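Local coordinates for glycerate dehydrogenase related protein (Thermoplasma acidophilum, PDB 3GVX) that is probably an NAD(P)H-dependent reductase of glyoxylate and hydroxypyruvate, of the D-isomer specific 2-hydroxyacid dehydrogenase family, at residues I40-Y44 with H62-I68; Y81-V85 with G132-R136; D34-I40 with K48-Q54; V206-D212 with Y231-W237. One frame throughout, in Å; residues are numbered along the deposited sequence.

Overall arrangement
Contacts 3 and 4 each pair neighbouring strands of a parallel sheet; contact 1 joins loops beside the first, and contact 2 packs helices beside the second. Contacts 1 and 3, in the flavodoxin-like part that forms the substrate-binding domain in relatives, have centres 12 Å apart and share I40. Contacts 2 and 4, in the Rossmann-type nucleotide-binding part, have centres 15 Å apart and touch, V85 CG1 to V208 CB 3.8 Å. The side chain of V85 is about 7 Å, and that of D234 about 6 Å, from a bound potassium ion. Contacts 3 and 4 are farthest apart, about 40 Å between centres, on opposite sides of the chain's centre; contact 2 lies 2 Å from it.

Contact 1 of 4, residues I40-Y44 with H62-I68; sequences IKDRY and HIDVNGI
At the apolar centre, I63 (chi1 m, chi2 t) lies between two side chains of 40-44: its CD1 is 4.0 Å from I40 CD1 and its CG2 is 4.0 Å from Y44 CE2, at the edge of the tyrosine ring. I68 CG1 comes to 3.5 Å from the same CE2. Y44 takes chi1 p, and its hydroxyl donates a hydrogen bond, OH to D64 O, 2.6 Å. D64 is the centre of an inverse gamma turn (phi/psi -71/67), closed by V65 N to I63 O at 2.6 Å, and I68 N to V65 O at 2.8 Å turns the chain again. The backbones are closest at D42 and I63, CA to CA 5.8 Å, where water 1 donates to D42 O (2.9 Å) and accepts from D64 N (3.1 Å). Farthest out, H62 ND1 lies 3.0 Å from D42 OD2, while H62 NE2 is hydrogen-bonded to G59 O. The loops that follow strands 37-40 and 52-55, neighbours in a flavodoxin-like parallel sheet, pack together beyond the strand ends.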
# COMPACT_ATOMS: atom_id res chain seq x y z
N ILE B 40 -29.76 11.29 -5.76
CA ILE B 40 -29.86 12.73 -5.71
C ILE B 40 -28.59 13.43 -5.29
O ILE B 40 -27.62 12.82 -4.86
CB ILE B 40 -30.93 13.15 -4.68
CG1 ILE B 40 -30.39 12.90 -3.26
CG2 ILE B 40 -32.21 12.32 -4.85
CD1 ILE B 40 -31.27 13.42 -2.13
N LYS B 41 -28.65 14.74 -5.40
CA LYS B 41 -27.58 15.59 -4.94
C LYS B 41 -28.15 16.35 -3.77
O LYS B 41 -27.79 16.12 -2.63
CB LYS B 41 -27.13 16.54 -6.04
CG LYS B 41 -26.46 15.87 -7.20
CD LYS B 41 -25.85 16.89 -8.11
CE LYS B 41 -25.15 16.24 -9.27
NZ LYS B 41 -24.49 17.27 -10.11
N ASP B 42 -29.11 17.23 -4.05
CA ASP B 42 -29.71 18.05 -3.02
C ASP B 42 -31.19 17.86 -2.81
O ASP B 42 -31.69 18.05 -1.71
CB ASP B 42 -29.43 19.51 -3.33
CG ASP B 42 -27.95 19.79 -3.45
OD1 ASP B 42 -27.58 20.79 -4.10
OD2 ASP B 42 -27.15 19.02 -2.89
N ARG B 43 -31.91 17.49 -3.85
CA ARG B 43 -33.33 17.31 -3.70
C ARG B 43 -33.85 15.97 -4.14
O ARG B 43 -33.36 15.37 -5.09
CB ARG B 43 -34.09 18.41 -4.45
CG ARG B 43 -34.04 19.77 -3.79
CD ARG B 43 -34.80 20.80 -4.62
NE ARG B 43 -34.23 20.94 -5.96
CZ ARG B 43 -33.08 21.55 -6.23
NH1 ARG B 43 -32.37 22.10 -5.26
NH2 ARG B 43 -32.65 21.61 -7.49
N TYR B 44 -34.84 15.50 -3.40
CA TYR B 44 -35.47 14.25 -3.72
C TYR B 44 -36.89 14.64 -4.12
O TYR B 44 -37.32 15.78 -3.92
CB TYR B 44 -35.45 13.30 -2.51
CG TYR B 44 -36.03 13.87 -1.21
CD1 TYR B 44 -37.41 13.94 -1.01
CD2 TYR B 44 -35.20 14.33 -0.19
CE1 TYR B 44 -37.95 14.47 0.18
CE2 TYR B 44 -35.74 14.86 1.00
CZ TYR B 44 -37.11 14.92 1.18
OH TYR B 44 -37.65 15.42 2.34
N HIS B 62 -27.43 18.87 4.25
CA HIS B 62 -28.07 19.86 3.36
C HIS B 62 -29.36 19.29 2.77
O HIS B 62 -30.03 19.93 1.98
CB HIS B 62 -27.14 20.23 2.20
CG HIS B 62 -26.62 19.05 1.45
ND1 HIS B 62 -26.82 18.89 0.10
CD2 HIS B 62 -25.95 17.97 1.87
CE1 HIS B 62 -26.28 17.75 -0.28
NE2 HIS B 62 -25.75 17.16 0.78
N ILE B 63 -29.68 18.05 3.13
CA ILE B 63 -30.88 17.42 2.62
C ILE B 63 -32.02 17.49 3.66
O ILE B 63 -31.81 17.34 4.86
CB ILE B 63 -30.59 15.96 2.23
CG1 ILE B 63 -29.62 15.94 1.05
CG2 ILE B 63 -31.89 15.25 1.90
CD1 ILE B 63 -28.90 14.65 0.82
N ASP B 64 -33.23 17.72 3.16
CA ASP B 64 -34.41 17.79 4.01
C ASP B 64 -34.81 16.43 4.57
O ASP B 64 -35.87 15.87 4.24
CB ASP B 64 -35.59 18.41 3.26
CG ASP B 64 -36.84 18.53 4.14
OD1 ASP B 64 -36.68 18.42 5.37
OD2 ASP B 64 -37.95 18.73 3.63
N VAL B 65 -33.94 15.91 5.43
CA VAL B 65 -34.11 14.63 6.09
C VAL B 65 -35.40 14.50 6.90
O VAL B 65 -36.06 13.48 6.84
CB VAL B 65 -32.93 14.36 7.02
CG1 VAL B 65 -33.03 12.94 7.58
CG2 VAL B 65 -31.61 14.60 6.27
N ASN B 66 -35.73 15.54 7.65
CA ASN B 66 -36.94 15.59 8.47
C ASN B 66 -38.16 15.32 7.60
O ASN B 66 -39.15 14.77 8.05
CB ASN B 66 -37.04 16.96 9.14
CG ASN B 66 -38.26 17.11 10.03
OD1 ASN B 66 -39.30 17.63 9.61
ND2 ASN B 66 -38.13 16.65 11.26
N GLY B 67 -38.07 15.72 6.33
CA GLY B 67 -39.15 15.54 5.39
C GLY B 67 -39.22 14.16 4.76
O GLY B 67 -40.10 13.89 3.96
N ILE B 68 -38.31 13.26 5.12
CA ILE B 68 -38.36 11.95 4.51
C ILE B 68 -39.25 10.98 5.29
O ILE B 68 -39.02 10.72 6.46
CB ILE B 68 -36.94 11.35 4.33
CG1 ILE B 68 -36.16 12.22 3.33
CG2 ILE B 68 -37.03 9.91 3.86
CD1 ILE B 68 -34.76 11.72 2.99
O HOH W 1 -33.88 17.69 0.14

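Contact 2 of 4, residues Y81-V85 with G132-R136; sequences YSISV and GIGRR
I133, R136 and S82 have the most surface buried where two alpha-helical turns cross at -54°, their axes 8.4 Å apart at closest. The register is set by S82 and I133, whose CA atoms are 4.6 Å apart, with I83 and R136 following at 6.3 Å. I133 (chi1 m, chi2 t) reaches two side chains of helix 79-97: its CD1 lies 3.9 Å from Y81 CE2, and its CG2 3.8 Å from V85 CG1. The close approach is consistent with the small side chain of S82 at the crossing, its CB 3.4 Å from G132 O and 3.8 Å from I133 N. Helix 132-143 follows strand 124-128 in the strand-turn-helix of a Rossmann-type fold, and G134 is probably the last glycine of its GxGxxG dinucleotide-binding sequence. R136 (chi1 t, chi2 p) reaches across the other helix, past S82 to I83. Its CG is 3.7 Å from S82 O, and I83 CG1 sits over one face of the guanidinium, 3.8 Å from R136 NE. The polar link is indirect: water 2 donates to I83 O and accepts from R136 NE, both at 2.8 Å. Y121 of the second subunit packs against I83 and R136.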
# COMPACT_ATOMS: atom_id res chain seq x y z
N TYR B 81 -13.93 9.11 0.50
CA TYR B 81 -13.11 9.82 1.46
C TYR B 81 -12.21 8.92 2.30
O TYR B 81 -11.02 9.17 2.39
CB TYR B 81 -13.99 10.68 2.35
CG TYR B 81 -13.21 11.50 3.33
CD1 TYR B 81 -12.60 12.69 2.94
CD2 TYR B 81 -13.04 11.08 4.64
CE1 TYR B 81 -11.85 13.45 3.85
CE2 TYR B 81 -12.30 11.83 5.56
CZ TYR B 81 -11.71 13.01 5.16
OH TYR B 81 -11.00 13.77 6.06
N SER B 82 -12.76 7.89 2.92
CA SER B 82 -11.93 6.99 3.72
C SER B 82 -10.97 6.20 2.82
O SER B 82 -9.84 5.93 3.22
CB SER B 82 -12.78 6.06 4.61
OG SER B 82 -14.03 5.76 4.02
N ILE B 83 -11.41 5.85 1.62
CA ILE B 83 -10.56 5.13 0.66
C ILE B 83 -9.32 5.99 0.40
O ILE B 83 -8.19 5.53 0.50
CB ILE B 83 -11.30 4.90 -0.67
CG1 ILE B 83 -12.28 3.75 -0.51
CG2 ILE B 83 -10.29 4.70 -1.81
CD1 ILE B 83 -13.19 3.53 -1.70
N SER B 84 -9.58 7.25 0.06
CA SER B 84 -8.53 8.21 -0.22
C SER B 84 -7.63 8.41 0.97
O SER B 84 -6.43 8.43 0.82
CB SER B 84 -9.15 9.54 -0.63
OG SER B 84 -8.16 10.49 -0.96
N VAL B 85 -8.21 8.56 2.15
CA VAL B 85 -7.40 8.79 3.35
C VAL B 85 -6.52 7.59 3.72
O VAL B 85 -5.38 7.76 4.13
CB VAL B 85 -8.27 9.19 4.58
CG1 VAL B 85 -7.38 9.31 5.82
CG2 VAL B 85 -8.99 10.51 4.31
N GLY B 132 -14.67 4.78 9.66
CA GLY B 132 -14.54 4.54 8.23
C GLY B 132 -13.09 4.49 7.77
O GLY B 132 -12.71 3.65 6.98
N ILE B 133 -12.29 5.40 8.30
CA ILE B 133 -10.89 5.45 7.93
C ILE B 133 -10.12 4.29 8.53
O ILE B 133 -9.36 3.61 7.84
CB ILE B 133 -10.27 6.78 8.38
CG1 ILE B 133 -10.96 7.92 7.61
CG2 ILE B 133 -8.76 6.73 8.21
CD1 ILE B 133 -10.52 9.30 7.99
N GLY B 134 -10.35 4.04 9.81
CA GLY B 134 -9.69 2.94 10.48
C GLY B 134 -10.03 1.60 9.87
O GLY B 134 -9.18 0.71 9.83
N ARG B 135 -11.26 1.44 9.40
CA ARG B 135 -11.68 0.18 8.79
C ARG B 135 -11.01 -0.04 7.45
O ARG B 135 -10.57 -1.13 7.15
CB ARG B 135 -13.20 0.13 8.65
CG ARG B 135 -13.90 0.05 10.01
CD ARG B 135 -15.39 0.35 9.97
NE ARG B 135 -15.86 0.59 11.33
CZ ARG B 135 -16.40 -0.33 12.13
NH1 ARG B 135 -16.55 -1.57 11.72
NH2 ARG B 135 -16.73 -0.00 13.37
N ARG B 136 -10.93 1.02 6.67
CA ARG B 136 -10.30 0.97 5.36
C ARG B 136 -8.80 0.76 5.50
O ARG B 136 -8.20 0.04 4.74
CB ARG B 136 -10.59 2.26 4.59
CG ARG B 136 -10.07 2.24 3.18
CD ARG B 136 -10.63 1.09 2.36
NE ARG B 136 -10.06 1.07 1.02
CZ ARG B 136 -10.38 0.24 0.04
NH1 ARG B 136 -11.30 -0.70 0.23
NH2 ARG B 136 -9.77 0.35 -1.13
O HOH W 2 -7.92 2.73 0.33

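Contact 3 of 4, residues D34-I40 with K48-Q54; sequences DAEAQVI and KRTKMIQ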
# COMPACT_ATOMS: atom_id res chain seq x y z
N ASP B 34 -41.60 7.69 -11.04
CA ASP B 34 -41.82 7.19 -9.70
C ASP B 34 -41.09 5.88 -9.52
O ASP B 34 -41.68 4.81 -9.68
CB ASP B 34 -43.32 6.96 -9.48
CG ASP B 34 -43.73 7.06 -8.03
OD1 ASP B 34 -42.88 6.77 -7.17
OD2 ASP B 34 -44.89 7.42 -7.75
N ALA B 35 -39.80 5.94 -9.20
CA ALA B 35 -39.01 4.73 -9.03
C ALA B 35 -38.79 4.31 -7.58
O ALA B 35 -39.05 5.08 -6.64
CB ALA B 35 -37.66 4.90 -9.74
N GLU B 36 -38.34 3.08 -7.41
CA GLU B 36 -38.05 2.55 -6.09
C GLU B 36 -36.80 3.20 -5.54
O GLU B 36 -36.69 3.42 -4.35
CB GLU B 36 -37.85 1.05 -6.17
CG GLU B 36 -39.15 0.32 -6.25
CD GLU B 36 -38.98 -1.18 -6.26
OE1 GLU B 36 -39.92 -1.89 -5.85
OE2 GLU B 36 -37.90 -1.67 -6.68
N ALA B 37 -35.86 3.52 -6.42
CA ALA B 37 -34.64 4.15 -6.00
C ALA B 37 -34.45 5.48 -6.69
O ALA B 37 -34.73 5.64 -7.88
CB ALA B 37 -33.47 3.23 -6.25
N GLN B 38 -33.98 6.44 -5.91
CA GLN B 38 -33.73 7.77 -6.42
C GLN B 38 -32.33 8.18 -6.02
O GLN B 38 -31.94 8.06 -4.86
CB GLN B 38 -34.75 8.75 -5.85
CG GLN B 38 -34.72 10.11 -6.48
CD GLN B 38 -35.87 10.97 -6.00
OE1 GLN B 38 -37.03 10.61 -6.17
NE2 GLN B 38 -35.55 12.10 -5.39
N VAL B 39 -31.56 8.65 -6.99
CA VAL B 39 -30.20 9.11 -6.71
C VAL B 39 -30.29 10.62 -6.77
O VAL B 39 -30.82 11.18 -7.73
CB VAL B 39 -29.21 8.59 -7.76
CG1 VAL B 39 -27.79 8.97 -7.36
CG2 VAL B 39 -29.36 7.08 -7.92
N ILE B 40 -29.76 11.29 -5.76
CA ILE B 40 -29.86 12.73 -5.71
C ILE B 40 -28.59 13.43 -5.29
O ILE B 40 -27.62 12.82 -4.86
CB ILE B 40 -30.93 13.15 -4.68
CG1 ILE B 40 -30.39 12.90 -3.26
CG2 ILE B 40 -32.21 12.32 -4.85
CD1 ILE B 40 -31.27 13.42 -2.13
N LYS B 48 -44.86 7.36 -4.97
CA LYS B 48 -45.67 6.34 -4.35
C LYS B 48 -44.91 5.05 -4.22
O LYS B 48 -45.26 4.20 -3.40
CB LYS B 48 -46.90 6.09 -5.20
CG LYS B 48 -48.03 7.01 -4.89
CD LYS B 48 -49.13 6.77 -5.88
CE LYS B 48 -50.40 7.38 -5.38
NZ LYS B 48 -51.10 8.00 -6.51
N ARG B 49 -43.85 4.90 -5.00
CA ARG B 49 -43.08 3.67 -4.96
C ARG B 49 -41.70 3.83 -4.31
O ARG B 49 -40.93 2.87 -4.24
CB ARG B 49 -42.93 3.13 -6.38
CG ARG B 49 -44.25 3.04 -7.11
CD ARG B 49 -44.08 2.44 -8.49
NE ARG B 49 -43.39 1.15 -8.43
CZ ARG B 49 -42.16 0.94 -8.90
NH1 ARG B 49 -41.49 1.94 -9.47
NH2 ARG B 49 -41.61 -0.25 -8.79
N THR B 50 -41.42 5.03 -3.82
CA THR B 50 -40.12 5.33 -3.22
C THR B 50 -39.77 4.44 -2.04
O THR B 50 -40.54 4.32 -1.08
CB THR B 50 -40.04 6.79 -2.71
OG1 THR B 50 -40.61 7.68 -3.67
CG2 THR B 50 -38.59 7.16 -2.44
N LYS B 51 -38.60 3.83 -2.11
CA LYS B 51 -38.13 2.97 -1.03
C LYS B 51 -36.79 3.45 -0.56
O LYS B 51 -36.44 3.32 0.59
CB LYS B 51 -37.93 1.55 -1.51
CG LYS B 51 -39.15 0.80 -1.88
CD LYS B 51 -38.68 -0.53 -2.41
CE LYS B 51 -39.81 -1.51 -2.53
NZ LYS B 51 -39.27 -2.79 -3.06
N MSE B 52 -36.03 3.99 -1.50
CA MSE B 52 -34.68 4.39 -1.17
C MSE B 52 -34.18 5.62 -1.90
O MSE B 52 -34.40 5.78 -3.09
CB MSE B 52 -33.73 3.21 -1.42
CG MSE B 52 -32.24 3.47 -1.13
SE MSE B 52 -31.52 4.45 -2.47
CE MSE B 52 -30.21 3.78 -2.83
N ILE B 53 -33.47 6.45 -1.15
CA ILE B 53 -32.90 7.67 -1.69
C ILE B 53 -31.41 7.66 -1.44
O ILE B 53 -30.95 7.53 -0.31
CB ILE B 53 -33.54 8.90 -1.03
CG1 ILE B 53 -35.05 8.87 -1.27
CG2 ILE B 53 -32.91 10.18 -1.57
CD1 ILE B 53 -35.83 9.97 -0.60
N GLN B 54 -30.64 7.81 -2.52
CA GLN B 54 -29.19 7.79 -2.44
C GLN B 54 -28.52 9.12 -2.79
O GLN B 54 -28.52 9.53 -3.95
CB GLN B 54 -28.64 6.71 -3.37
CG GLN B 54 -27.13 6.65 -3.40
CD GLN B 54 -26.56 5.95 -2.19
OE1 GLN B 54 -26.83 4.77 -1.94
NE2 GLN B 54 -25.75 6.67 -1.41
O HOH W 3 -40.31 7.34 -6.21
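D34 opens the pairing with its carboxylate turned onto the backbone of 48-54: OD2 accepts from K48 N at 2.8 Å and OD1 from R49 N at 3.0 Å, while D34 O receives R49 NH1 at 2.9 Å. Water 3 joins D34 OD1 (2.8 Å) and A35 O (2.6 Å) to T50 OG1 (2.6 Å), which also bonds to G47. E36 O accepts from two successive amides, K51 N and M52 N, both at 3.0 Å, so K51 is the extra residue between the E36–T50 and A37–M52 alignments. E36 OE1 makes a salt bridge to K51 NZ (3.0 Å) and a long one to R49 NH2 (3.8 Å); R49 also pairs with D2. From A37 the two segments run as parallel strands of the five-stranded flavodoxin-like sheet, axes 4.6 Å apart and 21° from parallel. A37 and V39 share with selenomethionine M52 and Q54 a face on which V39, M52 and Q54 meet helix 266-279. Q38 N donates to M52 O (2.9 Å), and Q38 O accepts from Q54 N (2.7 Å). V39 CA lies 3.3 Å from Q54 O. I40 N donates to that oxygen at 2.8 Å, while I40 CD1 meets I53 CG2 at 3.7 Å.

Contact 4 of 4, residues V206-D212 with Y231-W237; sequences VNVARAD and YLSDVWW
Backbone hydrogen bonds set a parallel register, V206 opposite L232 (CA to CA 4.7 Å) and N207 opposite S233 (4.5 Å): N207 N donates to L232 O at 2.8 Å, and N207 O accepts from D234 N at 3.0 Å. V206 CA adds a CA-H...O contact to L232 O at 3.1 Å. Side-chain polar bonds centre on N207 (chi1 t). Its ND2 donates to Y231 OH at 2.8 Å, and its OD1 accepts A209 N at 2.9 Å, an Asx turn that bends the chain as the strand ends. S233 OG donates to V235 O at 2.8 Å, and W237 NE1 bonds to V214 O. Water 4 links D234 OD2 (2.9 Å) weakly to V208 O (3.1 Å), while D234 OD1 bonds to S253 OG. Among apolar contacts, A211 CB, starting a 3-10 turn, stands 3.7 Å from the centroid of the W237 (chi1 m) five-membered ring, 11° off its normal, a CH-pi contact over the face; V235 CG2 lies 4.2 Å from A211 CB. Strands 204-207 and 230-233 are the two strands of a beta-alpha-beta crossover through helix 216-225, which Y231 and W237 touch, between strands 176-179 and 250-252 of the Rossmann sheet; helix 79-97 packs on V208 and L232.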
# COMPACT_ATOMS: atom_id res chain seq x y z
N VAL B 206 1.33 7.92 12.58
CA VAL B 206 0.70 8.53 11.43
C VAL B 206 -0.58 9.22 11.89
O VAL B 206 -1.45 8.60 12.50
CB VAL B 206 0.37 7.48 10.37
CG1 VAL B 206 0.06 8.17 9.05
CG2 VAL B 206 1.51 6.47 10.25
N ASN B 207 -0.69 10.50 11.57
CA ASN B 207 -1.86 11.26 11.96
C ASN B 207 -2.71 11.70 10.78
O ASN B 207 -2.29 12.54 9.98
CB ASN B 207 -1.44 12.50 12.75
CG ASN B 207 -2.59 13.11 13.51
OD1 ASN B 207 -3.76 12.92 13.15
ND2 ASN B 207 -2.28 13.85 14.56
N VAL B 208 -3.89 11.12 10.65
CA VAL B 208 -4.80 11.52 9.59
C VAL B 208 -6.13 11.98 10.21
O VAL B 208 -7.17 11.96 9.56
CB VAL B 208 -5.08 10.38 8.58
CG1 VAL B 208 -3.85 10.13 7.74
CG2 VAL B 208 -5.53 9.12 9.32
N ALA B 209 -6.07 12.41 11.47
CA ALA B 209 -7.25 12.89 12.17
C ALA B 209 -7.20 14.41 12.29
O ALA B 209 -7.46 15.13 11.33
CB ALA B 209 -7.34 12.24 13.56
N ARG B 210 -6.84 14.89 13.46
CA ARG B 210 -6.74 16.32 13.69
C ARG B 210 -5.51 16.61 14.51
O ARG B 210 -5.14 15.83 15.39
CB ARG B 210 -8.00 16.81 14.40
CG ARG B 210 -9.25 16.80 13.52
CD ARG B 210 -9.24 18.02 12.61
NE ARG B 210 -9.40 17.67 11.20
CZ ARG B 210 -10.56 17.64 10.54
NH1 ARG B 210 -11.68 17.93 11.18
NH2 ARG B 210 -10.59 17.31 9.26
N ALA B 211 -4.86 17.72 14.21
CA ALA B 211 -3.66 18.11 14.92
C ALA B 211 -3.94 18.24 16.42
O ALA B 211 -3.12 17.83 17.25
CB ALA B 211 -3.11 19.42 14.35
N ASP B 212 -5.10 18.77 16.79
CA ASP B 212 -5.40 18.96 18.20
C ASP B 212 -5.64 17.73 19.05
O ASP B 212 -5.74 17.83 20.26
CB ASP B 212 -6.53 19.98 18.35
CG ASP B 212 -6.07 21.37 17.96
OD1 ASP B 212 -5.04 21.82 18.49
OD2 ASP B 212 -6.72 22.02 17.11
N TYR B 231 7.05 10.99 13.18
CA TYR B 231 5.69 11.47 13.20
C TYR B 231 5.34 11.87 11.79
O TYR B 231 5.90 12.82 11.25
CB TYR B 231 5.59 12.67 14.15
CG TYR B 231 4.19 13.23 14.26
CD1 TYR B 231 3.14 12.44 14.70
CD2 TYR B 231 3.93 14.56 13.96
CE1 TYR B 231 1.85 12.95 14.82
CE2 TYR B 231 2.64 15.10 14.08
CZ TYR B 231 1.61 14.29 14.52
OH TYR B 231 0.35 14.82 14.67
N LEU B 232 4.42 11.14 11.18
CA LEU B 232 4.00 11.45 9.83
C LEU B 232 2.60 11.99 9.93
O LEU B 232 1.69 11.33 10.43
CB LEU B 232 4.02 10.19 8.97
CG LEU B 232 5.24 9.31 9.23
CD1 LEU B 232 5.09 8.06 8.40
CD2 LEU B 232 6.55 10.07 8.92
N SER B 233 2.40 13.21 9.45
CA SER B 233 1.07 13.77 9.56
C SER B 233 0.57 14.53 8.36
O SER B 233 1.32 15.16 7.62
CB SER B 233 1.00 14.65 10.81
OG SER B 233 -0.34 14.93 11.13
N ASP B 234 -0.73 14.43 8.18
CA ASP B 234 -1.38 15.12 7.10
C ASP B 234 -2.06 16.36 7.67
O ASP B 234 -2.68 17.12 6.95
CB ASP B 234 -2.39 14.22 6.42
CG ASP B 234 -3.10 14.91 5.28
OD1 ASP B 234 -2.42 15.46 4.39
OD2 ASP B 234 -4.34 14.91 5.29
N VAL B 235 -1.94 16.55 8.99
CA VAL B 235 -2.56 17.69 9.65
C VAL B 235 -1.63 18.34 10.66
O VAL B 235 -1.00 17.68 11.48
CB VAL B 235 -3.84 17.30 10.39
CG1 VAL B 235 -4.83 16.67 9.42
CG2 VAL B 235 -3.51 16.37 11.55
N TRP B 236 -1.56 19.66 10.59
CA TRP B 236 -0.70 20.39 11.50
C TRP B 236 -1.52 21.35 12.35
O TRP B 236 -2.65 21.67 12.00
CB TRP B 236 0.36 21.13 10.68
CG TRP B 236 1.48 21.55 11.51
CD1 TRP B 236 1.69 22.79 12.02
CD2 TRP B 236 2.57 20.74 11.97
NE1 TRP B 236 2.82 22.81 12.78
CE2 TRP B 236 3.39 21.56 12.77
CE3 TRP B 236 2.93 19.40 11.80
CZ2 TRP B 236 4.55 21.10 13.38
CZ3 TRP B 236 4.08 18.94 12.41
CH2 TRP B 236 4.87 19.79 13.20
N TRP B 237 -0.97 21.82 13.46
CA TRP B 237 -1.74 22.74 14.27
C TRP B 237 -1.85 24.09 13.57
O TRP B 237 -0.95 24.51 12.81
CB TRP B 237 -1.13 22.91 15.66
CG TRP B 237 -0.96 21.62 16.38
CD1 TRP B 237 -1.80 21.07 17.31
CD2 TRP B 237 0.12 20.70 16.23
NE1 TRP B 237 -1.31 19.87 17.74
CE2 TRP B 237 -0.13 19.61 17.10
CE3 TRP B 237 1.28 20.69 15.45
CZ2 TRP B 237 0.73 18.52 17.19
CZ3 TRP B 237 2.13 19.61 15.54
CH2 TRP B 237 1.86 18.54 16.42
O HOH W 4 -6.08 14.03 7.50